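Local coordinates for adhesion G-protein coupled receptor G6 (Danio rerio, PDB 6V55) that acts as an adhesion G-protein coupled receptor linked to myelination, with a calcium-binding extracellular region that probably serves cell adhesion and the control of signalling, at residues A[624-629]-A[648-653]; A[349-354]-A[401-406]; A[48-53]-A[77-82]; A[116-121]-A[297-302]. All blocks are in the same frame, centred on the assembly; numbering follows the deposited sequence.

Interaction 1 (A[624-629]-A[648-653])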
# COMPACT_ATOMS: atom_id res chain seq x y z
N THR A 624 -19.94 32.32 39.40
CA THR A 624 -18.82 31.41 39.63
C THR A 624 -18.73 30.49 38.42
O THR A 624 -19.73 29.91 38.01
CB THR A 624 -19.01 30.58 40.91
OG1 THR A 624 -18.92 31.45 42.04
CG2 THR A 624 -17.93 29.50 41.04
N LEU A 625 -17.53 30.40 37.83
CA LEU A 625 -17.30 29.60 36.63
C LEU A 625 -16.10 28.70 36.89
O LEU A 625 -15.22 29.05 37.67
CB LEU A 625 -17.04 30.45 35.38
CG LEU A 625 -18.06 31.50 34.93
CD1 LEU A 625 -17.74 32.87 35.51
CD2 LEU A 625 -18.02 31.57 33.43
N SER A 626 -16.06 27.56 36.19
CA SER A 626 -15.21 26.45 36.60
C SER A 626 -14.81 25.60 35.40
O SER A 626 -15.62 25.30 34.52
CB SER A 626 -15.95 25.59 37.62
OG SER A 626 -15.07 24.77 38.37
N ALA A 627 -13.55 25.18 35.39
CA ALA A 627 -13.02 24.27 34.38
C ALA A 627 -12.67 22.93 35.01
O ALA A 627 -12.06 22.88 36.08
CB ALA A 627 -11.78 24.87 33.71
N PHE A 628 -13.02 21.85 34.32
CA PHE A 628 -12.88 20.51 34.88
C PHE A 628 -12.83 19.50 33.73
O PHE A 628 -13.23 19.81 32.60
CB PHE A 628 -14.02 20.20 35.87
CG PHE A 628 -15.37 19.94 35.21
CD1 PHE A 628 -16.14 21.00 34.71
CD2 PHE A 628 -15.87 18.65 35.12
CE1 PHE A 628 -17.38 20.77 34.12
CE2 PHE A 628 -17.11 18.40 34.53
CZ PHE A 628 -17.87 19.47 34.03
N ILE A 629 -12.33 18.29 34.03
CA ILE A 629 -12.35 17.14 33.12
C ILE A 629 -13.16 16.02 33.76
O ILE A 629 -12.85 15.59 34.88
CB ILE A 629 -10.94 16.62 32.78
CG1 ILE A 629 -9.93 17.76 32.65
CG2 ILE A 629 -11.01 15.81 31.51
CD1 ILE A 629 -8.52 17.28 32.29
N LEU A 648 -9.88 22.34 37.98
CA LEU A 648 -8.53 22.79 37.66
C LEU A 648 -8.40 24.30 37.63
O LEU A 648 -7.30 24.83 37.87
CB LEU A 648 -8.10 22.22 36.30
CG LEU A 648 -8.38 20.73 36.09
CD1 LEU A 648 -8.00 20.32 34.68
CD2 LEU A 648 -7.64 19.89 37.12
N ALA A 649 -9.50 25.01 37.35
CA ALA A 649 -9.52 26.46 37.43
C ALA A 649 -10.91 26.92 37.84
O ALA A 649 -11.91 26.46 37.26
CB ALA A 649 -9.11 27.09 36.10
N VAL A 650 -10.99 27.77 38.86
CA VAL A 650 -12.24 28.39 39.30
C VAL A 650 -12.07 29.90 39.21
O VAL A 650 -11.06 30.44 39.68
CB VAL A 650 -12.63 28.00 40.74
CG1 VAL A 650 -14.06 28.42 41.05
CG2 VAL A 650 -12.45 26.51 40.98
N VAL A 651 -13.05 30.57 38.62
CA VAL A 651 -13.09 32.03 38.53
C VAL A 651 -14.40 32.49 39.15
O VAL A 651 -15.48 32.13 38.67
CB VAL A 651 -12.96 32.53 37.09
CG1 VAL A 651 -13.17 34.04 37.02
CG2 VAL A 651 -11.61 32.14 36.50
N THR A 652 -14.31 33.29 40.21
CA THR A 652 -15.48 33.82 40.89
C THR A 652 -15.52 35.33 40.70
O THR A 652 -14.58 36.03 41.11
CB THR A 652 -15.46 33.48 42.37
OG1 THR A 652 -15.62 32.06 42.52
CG2 THR A 652 -16.60 34.20 43.09
N LEU A 653 -16.58 35.81 40.08
CA LEU A 653 -16.74 37.24 39.87
C LEU A 653 -17.59 37.82 41.00
O LEU A 653 -18.67 37.29 41.27
CB LEU A 653 -17.40 37.52 38.52
CG LEU A 653 -16.86 36.71 37.33
CD1 LEU A 653 -17.72 36.86 36.09
CD2 LEU A 653 -15.43 37.09 37.02
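Two neighbouring antiparallel strands of a six-stranded sheet meet here, in the part of the receptor that carries the GPS motif and is consistent with a GAIN domain; their segment axes run at 170°. The backbone supplies the main bonds. Leu625 and Val651 form a hydrogen-bonded pair, with Leu625 N to Val651 O at 2.8 Å and the return bond from Val651 N to Leu625 O nearly straight, 173° at the hydrogen. Two residues further on, Ala627 N gives its hydrogen to Ala649 O at 2.8 Å, whereas Ala627 O accepts from Leu648 N at 2.9 Å. Leu648 and Ala649 thus both face Ala627, a classic beta bulge. In the non-hydrogen-bonded pairs the strands come closer and CA-H...O contacts fill in, as from Ser626 CA to Ala649 O at 3.4 Å. Apolar packing follows the two faces. Leu625, Ala627, Ala649 and Val651 share one of them, where Phe674 and Phe676 of strand 671-677 cover Ala627. At the bulged end the branches of Leu648 and Ile629 cross obliquely, Leu648 CD1 lying 3.8 Å from Ile629 CG1; at the other end Leu625 and Leu653 also cross obliquely, with CD1 of Leu625 4.0 Å from CD1 of Leu653. The other face carries Thr624, Ser626 and Thr652 together with Val650. Ser626 OG, anti to its own backbone N, is hydrogen-bonded to Ala644 N. Thr624 and Thr652 lie side by side with the same first torsion (chi1 -67°), which sets OG1 of Thr624 3.4 Å from OG1 of Thr652 in a weak hydrogen bond.

Interaction 2 (A[349-354]-A[401-406]). Unlike the reference sequence in segment 401-406: Ile402 (reference Thr).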
# COMPACT_ATOMS: atom_id res chain seq x y z
N LEU A 349 26.02 -1.08 -28.76
CA LEU A 349 26.38 -1.90 -29.90
C LEU A 349 27.87 -1.81 -30.12
O LEU A 349 28.43 -0.71 -30.16
CB LEU A 349 25.63 -1.44 -31.15
CG LEU A 349 24.11 -1.50 -31.08
CD1 LEU A 349 23.47 -0.40 -31.91
CD2 LEU A 349 23.66 -2.84 -31.55
N VAL A 350 28.52 -2.97 -30.25
CA VAL A 350 29.94 -3.06 -30.61
C VAL A 350 30.00 -3.67 -32.00
O VAL A 350 29.61 -4.83 -32.20
CB VAL A 350 30.72 -3.91 -29.59
CG1 VAL A 350 32.12 -4.13 -30.09
CG2 VAL A 350 30.72 -3.22 -28.25
N VAL A 351 30.44 -2.89 -32.98
CA VAL A 351 30.45 -3.33 -34.37
C VAL A 351 31.88 -3.30 -34.90
O VAL A 351 32.75 -2.61 -34.36
CB VAL A 351 29.51 -2.47 -35.26
CG1 VAL A 351 28.09 -2.44 -34.69
CG2 VAL A 351 30.02 -1.07 -35.41
N THR A 352 32.15 -4.09 -35.95
CA THR A 352 33.44 -4.06 -36.64
C THR A 352 33.24 -3.64 -38.09
O THR A 352 32.57 -4.34 -38.85
CB THR A 352 34.18 -5.40 -36.57
OG1 THR A 352 34.62 -5.62 -35.24
CG2 THR A 352 35.40 -5.38 -37.44
N ASP A 353 33.81 -2.51 -38.47
CA ASP A 353 33.72 -1.97 -39.81
C ASP A 353 35.02 -2.31 -40.53
O ASP A 353 36.09 -1.90 -40.07
CB ASP A 353 33.53 -0.45 -39.77
CG ASP A 353 32.93 0.11 -41.06
OD1 ASP A 353 32.29 1.17 -41.00
OD2 ASP A 353 33.10 -0.50 -42.15
N GLU A 354 34.93 -3.03 -41.64
CA GLU A 354 36.12 -3.29 -42.43
C GLU A 354 36.29 -2.31 -43.58
O GLU A 354 37.35 -2.31 -44.22
CB GLU A 354 36.11 -4.71 -42.96
CG GLU A 354 36.71 -5.67 -41.97
CD GLU A 354 36.43 -7.11 -42.32
OE1 GLU A 354 37.41 -7.90 -42.35
OE2 GLU A 354 35.24 -7.43 -42.56
N GLN A 401 33.91 -0.10 -33.55
CA GLN A 401 33.16 1.11 -33.26
C GLN A 401 32.11 0.78 -32.20
O GLN A 401 31.48 -0.27 -32.28
CB GLN A 401 32.50 1.66 -34.54
CG GLN A 401 33.49 2.01 -35.66
CD GLN A 401 32.79 2.55 -36.90
OE1 GLN A 401 31.63 2.95 -36.85
NE2 GLN A 401 33.50 2.58 -38.03
N ILE A 402 31.95 1.65 -31.21
CA ILE A 402 30.98 1.44 -30.14
C ILE A 402 29.93 2.54 -30.25
O ILE A 402 30.27 3.73 -30.23
CB ILE A 402 31.63 1.42 -28.75
CG1 ILE A 402 32.69 0.32 -28.70
CG2 ILE A 402 30.58 1.13 -27.70
CD1 ILE A 402 33.29 0.06 -27.34
N TYR A 403 28.66 2.13 -30.37
CA TYR A 403 27.52 2.99 -30.58
C TYR A 403 26.58 2.91 -29.39
O TYR A 403 26.42 1.85 -28.77
CB TYR A 403 26.75 2.60 -31.85
CG TYR A 403 27.42 3.02 -33.12
CD1 TYR A 403 27.07 4.21 -33.76
CD2 TYR A 403 28.43 2.25 -33.68
CE1 TYR A 403 27.69 4.62 -34.92
CE2 TYR A 403 29.06 2.64 -34.85
CZ TYR A 403 28.68 3.83 -35.46
OH TYR A 403 29.32 4.23 -36.62
N LEU A 404 25.93 4.03 -29.09
CA LEU A 404 24.88 4.10 -28.08
C LEU A 404 23.56 4.42 -28.78
O LEU A 404 23.47 5.43 -29.48
CB LEU A 404 25.21 5.16 -27.05
CG LEU A 404 24.26 5.33 -25.88
CD1 LEU A 404 24.26 4.08 -25.02
CD2 LEU A 404 24.73 6.53 -25.09
N ALA A 405 22.53 3.58 -28.57
CA ALA A 405 21.30 3.68 -29.35
C ALA A 405 20.06 3.61 -28.46
O ALA A 405 20.00 2.82 -27.51
CB ALA A 405 21.20 2.57 -30.39
N LEU A 406 19.05 4.42 -28.83
CA LEU A 406 17.74 4.45 -28.19
C LEU A 406 16.74 3.71 -29.07
O LEU A 406 16.39 4.20 -30.15
CB LEU A 406 17.27 5.88 -27.96
CG LEU A 406 15.96 6.09 -27.20
CD1 LEU A 406 16.13 5.68 -25.76
CD2 LEU A 406 15.52 7.53 -27.27
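Gln401 opens the segment with two backbone bonds to Val351: Gln401 N donates to Val351 O at 2.9 Å, and Val351 N answers to Gln401 O along an almost straight line, 178° at the hydrogen. Its side chain leaves with CG anti to the carbonyl carbon and runs on extended, so that CB lies against Val351 CG2 and the amide crosses Asp353 obliquely, NE2 3.5 Å from Asp353 CB. That NE2 is hydrogen-bonded to Thr399 OG1, while Asp353 OD2 makes a salt bridge with Arg359. Ile402 turns to the other face beside Val350, the two side chains pointing the same way with Ile402 CG1 4.1 Å from Val350 CG2. In the backbone between, Ile402 CA comes within 3.3 Å of Leu349 O, the CA-H...O contact of a non-hydrogen-bonded pair. The strands are neighbours in the antiparallel sheet of the SEA domain, an alpha/beta sandwich of ferredoxin-like type, and helix 361-374 covers the face that bears Leu349, Asp353 and Tyr403. Tyr403 exchanges a second pair of backbone bonds with Leu349, Tyr403 N to Leu349 O at 2.9 Å and Leu349 N to Tyr403 O at 3.0 Å. Its ring slants past Val351, whose CG2 occupies the crowded position between N and the carbonyl carbon and approaches Tyr403 CE2 to 3.9 Å. The phenol hydroxyl reaches back along its own strand, Tyr403 OH donating to Gln401 OE1 at 2.7 Å nearly along the C=O axis, which ties the amide to the ring. Ala405 sets its CB against Leu349 CD1.

Interaction 3 (A[48-53]-A[77-82]). With CA (calcium ion), chain C.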
# COMPACT_ATOMS: atom_id res chain seq x y z
N LEU A 48 -9.60 -7.49 3.87
CA LEU A 48 -10.72 -7.72 4.76
C LEU A 48 -11.54 -6.46 4.98
O LEU A 48 -12.71 -6.55 5.38
CB LEU A 48 -10.21 -8.26 6.10
CG LEU A 48 -9.25 -9.45 5.95
CD1 LEU A 48 -8.58 -9.85 7.29
CD2 LEU A 48 -9.98 -10.62 5.36
N ASP A 49 -10.95 -5.30 4.73
CA ASP A 49 -11.51 -3.98 4.97
C ASP A 49 -10.61 -2.98 4.26
O ASP A 49 -9.40 -3.20 4.20
CB ASP A 49 -11.56 -3.65 6.47
CG ASP A 49 -12.42 -2.46 6.77
OD1 ASP A 49 -13.16 -2.04 5.84
OD2 ASP A 49 -12.35 -1.92 7.90
N PHE A 50 -11.20 -1.91 3.72
CA PHE A 50 -10.43 -0.94 2.90
C PHE A 50 -11.23 0.34 2.79
O PHE A 50 -12.28 0.35 2.12
CB PHE A 50 -10.14 -1.50 1.49
CG PHE A 50 -9.31 -0.57 0.60
CD1 PHE A 50 -9.93 0.35 -0.28
CD2 PHE A 50 -7.93 -0.67 0.58
CE1 PHE A 50 -9.18 1.19 -1.08
CE2 PHE A 50 -7.18 0.14 -0.25
CZ PHE A 50 -7.80 1.07 -1.08
N GLU A 51 -10.70 1.44 3.33
CA GLU A 51 -11.24 2.77 3.05
C GLU A 51 -10.09 3.77 2.98
O GLU A 51 -9.42 4.01 3.98
CB GLU A 51 -12.25 3.20 4.12
CG GLU A 51 -12.83 4.60 3.88
CD GLU A 51 -13.60 5.17 5.09
OE1 GLU A 51 -13.26 4.85 6.27
OE2 GLU A 51 -14.55 5.96 4.85
N LEU A 52 -9.87 4.34 1.80
CA LEU A 52 -8.87 5.38 1.61
C LEU A 52 -9.55 6.67 1.16
O LEU A 52 -10.73 6.67 0.77
CB LEU A 52 -7.83 4.96 0.58
CG LEU A 52 -6.47 4.54 1.13
CD1 LEU A 52 -6.62 3.29 1.96
CD2 LEU A 52 -5.53 4.28 -0.01
N GLU A 53 -8.81 7.76 1.24
CA GLU A 53 -9.24 9.04 0.70
C GLU A 53 -9.39 8.93 -0.81
O GLU A 53 -8.47 8.48 -1.49
CB GLU A 53 -8.23 10.12 1.06
CG GLU A 53 -8.46 11.42 0.36
CD GLU A 53 -7.40 12.48 0.68
OE1 GLU A 53 -6.28 12.14 1.12
OE2 GLU A 53 -7.69 13.68 0.47
N LEU A 77 -13.18 3.16 -1.83
CA LEU A 77 -13.63 1.88 -1.32
C LEU A 77 -13.34 0.73 -2.28
O LEU A 77 -13.81 -0.38 -2.03
CB LEU A 77 -15.12 1.92 -1.01
CG LEU A 77 -15.36 2.67 0.30
CD1 LEU A 77 -16.62 3.50 0.18
CD2 LEU A 77 -15.43 1.68 1.45
N THR A 78 -12.59 0.98 -3.36
CA THR A 78 -12.68 0.12 -4.53
C THR A 78 -11.98 -1.21 -4.35
O THR A 78 -12.27 -2.15 -5.09
CB THR A 78 -12.12 0.83 -5.77
OG1 THR A 78 -10.71 1.06 -5.59
CG2 THR A 78 -12.80 2.17 -5.97
N ALA A 79 -11.09 -1.33 -3.38
CA ALA A 79 -10.35 -2.57 -3.18
C ALA A 79 -10.95 -3.44 -2.09
O ALA A 79 -10.31 -4.42 -1.72
CB ALA A 79 -8.89 -2.28 -2.85
N ASN A 80 -12.16 -3.12 -1.61
CA ASN A 80 -12.62 -3.62 -0.31
C ASN A 80 -12.94 -5.11 -0.33
O ASN A 80 -12.44 -5.86 0.51
CB ASN A 80 -13.84 -2.83 0.16
CG ASN A 80 -14.46 -3.43 1.40
OD1 ASN A 80 -13.94 -3.29 2.51
ND2 ASN A 80 -15.58 -4.11 1.21
N GLY A 81 -13.76 -5.58 -1.26
CA GLY A 81 -14.03 -7.01 -1.24
C GLY A 81 -13.09 -7.87 -2.08
O GLY A 81 -13.46 -8.98 -2.47
N LEU A 82 -11.87 -7.41 -2.33
CA LEU A 82 -11.05 -7.93 -3.42
C LEU A 82 -10.06 -9.01 -2.97
O LEU A 82 -9.58 -9.01 -1.83
CB LEU A 82 -10.29 -6.79 -4.08
CG LEU A 82 -10.95 -6.22 -5.34
CD1 LEU A 82 -12.36 -5.65 -5.06
CD2 LEU A 82 -10.02 -5.18 -5.95
CA CA C . -4.54 11.91 2.82
O HOH W 1 -2.82 11.58 4.69
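In the CUB domain, the loop between strands 71-74 and 83-85 folds over the end of strand 41-51 through two overlapping type I turns, Leu77 to Asn80 and Ala79 to Leu82. Phe50 carries the contact. Its CG is anti to the backbone N (chi1 -178°), and with chi2 at -92° the ring presents one face to Ala79. The methyl sits over the ring centre, Ala79 CB 3.6 Å from the Phe50 centroid and just 3° off the normal, a CH-pi contact. Phe74, Phe106 and Val63 also touch the Phe50 side chain, so this CH-pi contact is part of the hydrophobic interior. Leu77 starts away from the strand, but its chain bends back until CD2 lies 3.5 Å from Phe50 O. Asn80, with CG anti to its N, brings OD1 to 3.5 Å from Asp49 CA, its amide plane nearly perpendicular to the Asp49 carboxylate. Asp49, with CG anti to its N, accepts a weak hydrogen bond from Phe50 N at OD1, while OD2 pairs with Lys104. Beyond the strand, Glu53 is extended toward the calcium site shared with Asp61, Asp98, Ser100, Val101 and a water; its OE1 binds the ion at 2.4 Å.

Interaction 4 (A[116-121]-A[297-302])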
# COMPACT_ATOMS: atom_id res chain seq x y z
N THR A 116 -1.47 -25.04 -8.59
CA THR A 116 -2.22 -26.25 -8.89
C THR A 116 -1.39 -27.24 -9.72
O THR A 116 -0.44 -26.89 -10.44
CB THR A 116 -3.51 -25.92 -9.66
OG1 THR A 116 -3.18 -25.39 -10.95
CG2 THR A 116 -4.36 -24.92 -8.94
N LEU A 117 -1.75 -28.52 -9.56
CA LEU A 117 -1.14 -29.58 -10.34
C LEU A 117 -1.47 -29.47 -11.82
O LEU A 117 -0.65 -29.88 -12.65
CB LEU A 117 -1.56 -30.93 -9.79
CG LEU A 117 -0.61 -32.11 -9.97
CD1 LEU A 117 0.86 -31.70 -9.85
CD2 LEU A 117 -0.91 -33.28 -9.00
N ARG A 118 -2.60 -28.85 -12.18
CA ARG A 118 -2.98 -28.67 -13.58
C ARG A 118 -2.25 -27.52 -14.28
O ARG A 118 -2.54 -27.25 -15.45
CB ARG A 118 -4.48 -28.45 -13.68
CG ARG A 118 -5.26 -29.74 -13.66
CD ARG A 118 -6.71 -29.48 -13.99
NE ARG A 118 -7.57 -29.94 -12.91
CZ ARG A 118 -8.12 -31.15 -12.85
NH1 ARG A 118 -7.90 -32.03 -13.82
NH2 ARG A 118 -8.88 -31.46 -11.82
N ASN A 119 -1.33 -26.84 -13.59
CA ASN A 119 -0.37 -25.95 -14.22
C ASN A 119 1.01 -26.57 -14.24
O ASN A 119 2.00 -25.84 -14.39
CB ASN A 119 -0.31 -24.60 -13.49
CG ASN A 119 -1.48 -23.70 -13.83
OD1 ASN A 119 -1.74 -23.41 -15.02
ND2 ASN A 119 -2.22 -23.27 -12.81
N GLN A 120 1.12 -27.88 -14.04
CA GLN A 120 2.41 -28.54 -13.94
C GLN A 120 2.42 -29.84 -14.74
O GLN A 120 1.42 -30.56 -14.78
CB GLN A 120 2.78 -28.83 -12.47
CG GLN A 120 3.06 -27.61 -11.61
CD GLN A 120 3.05 -27.92 -10.15
OE1 GLN A 120 2.14 -28.59 -9.67
NE2 GLN A 120 4.04 -27.41 -9.41
N LYS A 121 3.55 -30.13 -15.36
CA LYS A 121 3.82 -31.41 -15.99
C LYS A 121 4.82 -32.14 -15.09
O LYS A 121 5.42 -31.53 -14.20
CB LYS A 121 4.36 -31.21 -17.42
CG LYS A 121 3.26 -30.89 -18.49
CD LYS A 121 2.83 -29.39 -18.53
CE LYS A 121 1.66 -29.10 -19.50
NZ LYS A 121 0.92 -27.85 -19.14
N VAL A 297 -8.97 -40.69 -8.43
CA VAL A 297 -7.73 -39.93 -8.42
C VAL A 297 -7.93 -38.75 -9.38
O VAL A 297 -8.44 -38.93 -10.49
CB VAL A 297 -6.53 -40.81 -8.84
CG1 VAL A 297 -5.26 -40.03 -8.83
CG2 VAL A 297 -6.37 -42.00 -7.90
N ASP A 298 -7.56 -37.56 -8.92
CA ASP A 298 -7.60 -36.34 -9.73
C ASP A 298 -6.21 -35.70 -9.73
O ASP A 298 -5.41 -35.93 -8.82
CB ASP A 298 -8.66 -35.37 -9.20
CG ASP A 298 -8.95 -34.22 -10.15
OD1 ASP A 298 -9.04 -34.45 -11.37
OD2 ASP A 298 -9.07 -33.08 -9.67
N TRP A 299 -5.94 -34.91 -10.77
CA TRP A 299 -4.70 -34.17 -10.90
C TRP A 299 -4.75 -32.92 -10.04
O TRP A 299 -5.14 -31.83 -10.50
CB TRP A 299 -4.44 -33.81 -12.35
CG TRP A 299 -3.00 -33.52 -12.70
CD1 TRP A 299 -2.53 -32.36 -13.24
CD2 TRP A 299 -1.88 -34.43 -12.65
NE1 TRP A 299 -1.18 -32.47 -13.49
CE2 TRP A 299 -0.76 -33.72 -13.13
CE3 TRP A 299 -1.70 -35.74 -12.20
CZ2 TRP A 299 0.51 -34.28 -13.18
CZ3 TRP A 299 -0.43 -36.31 -12.27
CH2 TRP A 299 0.66 -35.57 -12.75
N ASP A 300 -4.32 -33.08 -8.81
CA ASP A 300 -4.58 -32.16 -7.72
C ASP A 300 -3.67 -32.65 -6.61
O ASP A 300 -3.57 -33.87 -6.40
CB ASP A 300 -6.06 -32.20 -7.32
CG ASP A 300 -6.45 -31.07 -6.41
OD1 ASP A 300 -5.99 -31.04 -5.24
OD2 ASP A 300 -7.25 -30.22 -6.87
N HIS A 301 -3.01 -31.71 -5.94
CA HIS A 301 -1.88 -32.05 -5.07
C HIS A 301 -2.29 -32.85 -3.85
O HIS A 301 -1.47 -33.65 -3.37
CB HIS A 301 -1.19 -30.78 -4.62
CG HIS A 301 -0.32 -30.17 -5.65
ND1 HIS A 301 0.96 -30.62 -5.90
CD2 HIS A 301 -0.53 -29.13 -6.50
CE1 HIS A 301 1.50 -29.89 -6.86
NE2 HIS A 301 0.62 -28.98 -7.24
N SER A 302 -3.54 -32.71 -3.39
CA SER A 302 -4.04 -33.48 -2.25
C SER A 302 -4.15 -34.99 -2.54
O SER A 302 -4.20 -35.77 -1.58
CB SER A 302 -5.41 -32.94 -1.82
OG SER A 302 -6.32 -32.89 -2.91
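Leu117 is set between two aromatic rings of segment 297-302. With CG anti to its backbone N (chi1 -152°), the side chain crosses Trp299 at about a right angle and sets CG 3.5 Å from the centroid of the five-membered Trp299 ring, close to the normal. One branch turns the other way: Leu117 CD1 lies 4.0 Å from the centroid of the His301 ring, over its face and 30° off the normal. The second branch, CD2, rests on the backbone, 3.4 Å from Asp300 N. This packing joins the loop after strand 105-114, with a short 3-10 turn at 117-118, to the end of the pentraxin-like domain, a sandwich of two antiparallel sheets related to the concanavalin fold. There Trp299 is the centre of an inverse gamma turn, and Trp304 meets its ring edge-to-face. In the plane of the indole, at its edge, NE1 of Trp299 makes a weak bond to Gln120 O at 3.5 Å. Arg118 slides past Trp299 in the opposite direction, its guanidinium covered on one face by Trp299 O, and bends at chi3 to reach Asp298. Through a single nitrogen it meets both carboxylate oxygens, NH2 lying 2.7 Å from Asp298 OD2 in a salt bridge and 3.0 Å from Asp298 OD1 in a weak bond, with the two planes 47° apart.

The four contacts follow one another along the chain in the order 3, 4, 2, 1, each in a different part of the extracellular region. Interactions 3 and 4 are the closest pair, their centres 33 Å and nearest atoms about 18 Å apart; the strand 105-114 that borders interaction 3 leads on to the loop of interaction 4. Interactions 1 and 2 are farthest apart, with centres 87 Å from each other on opposite sides of the chain's centre. Interaction 3 alone holds a calcium ligand, Glu53, which also pairs by OE2 with Lys477, a residue that follows interaction 2 in the chain; the centres of interactions 2 and 3 are 52 Å apart.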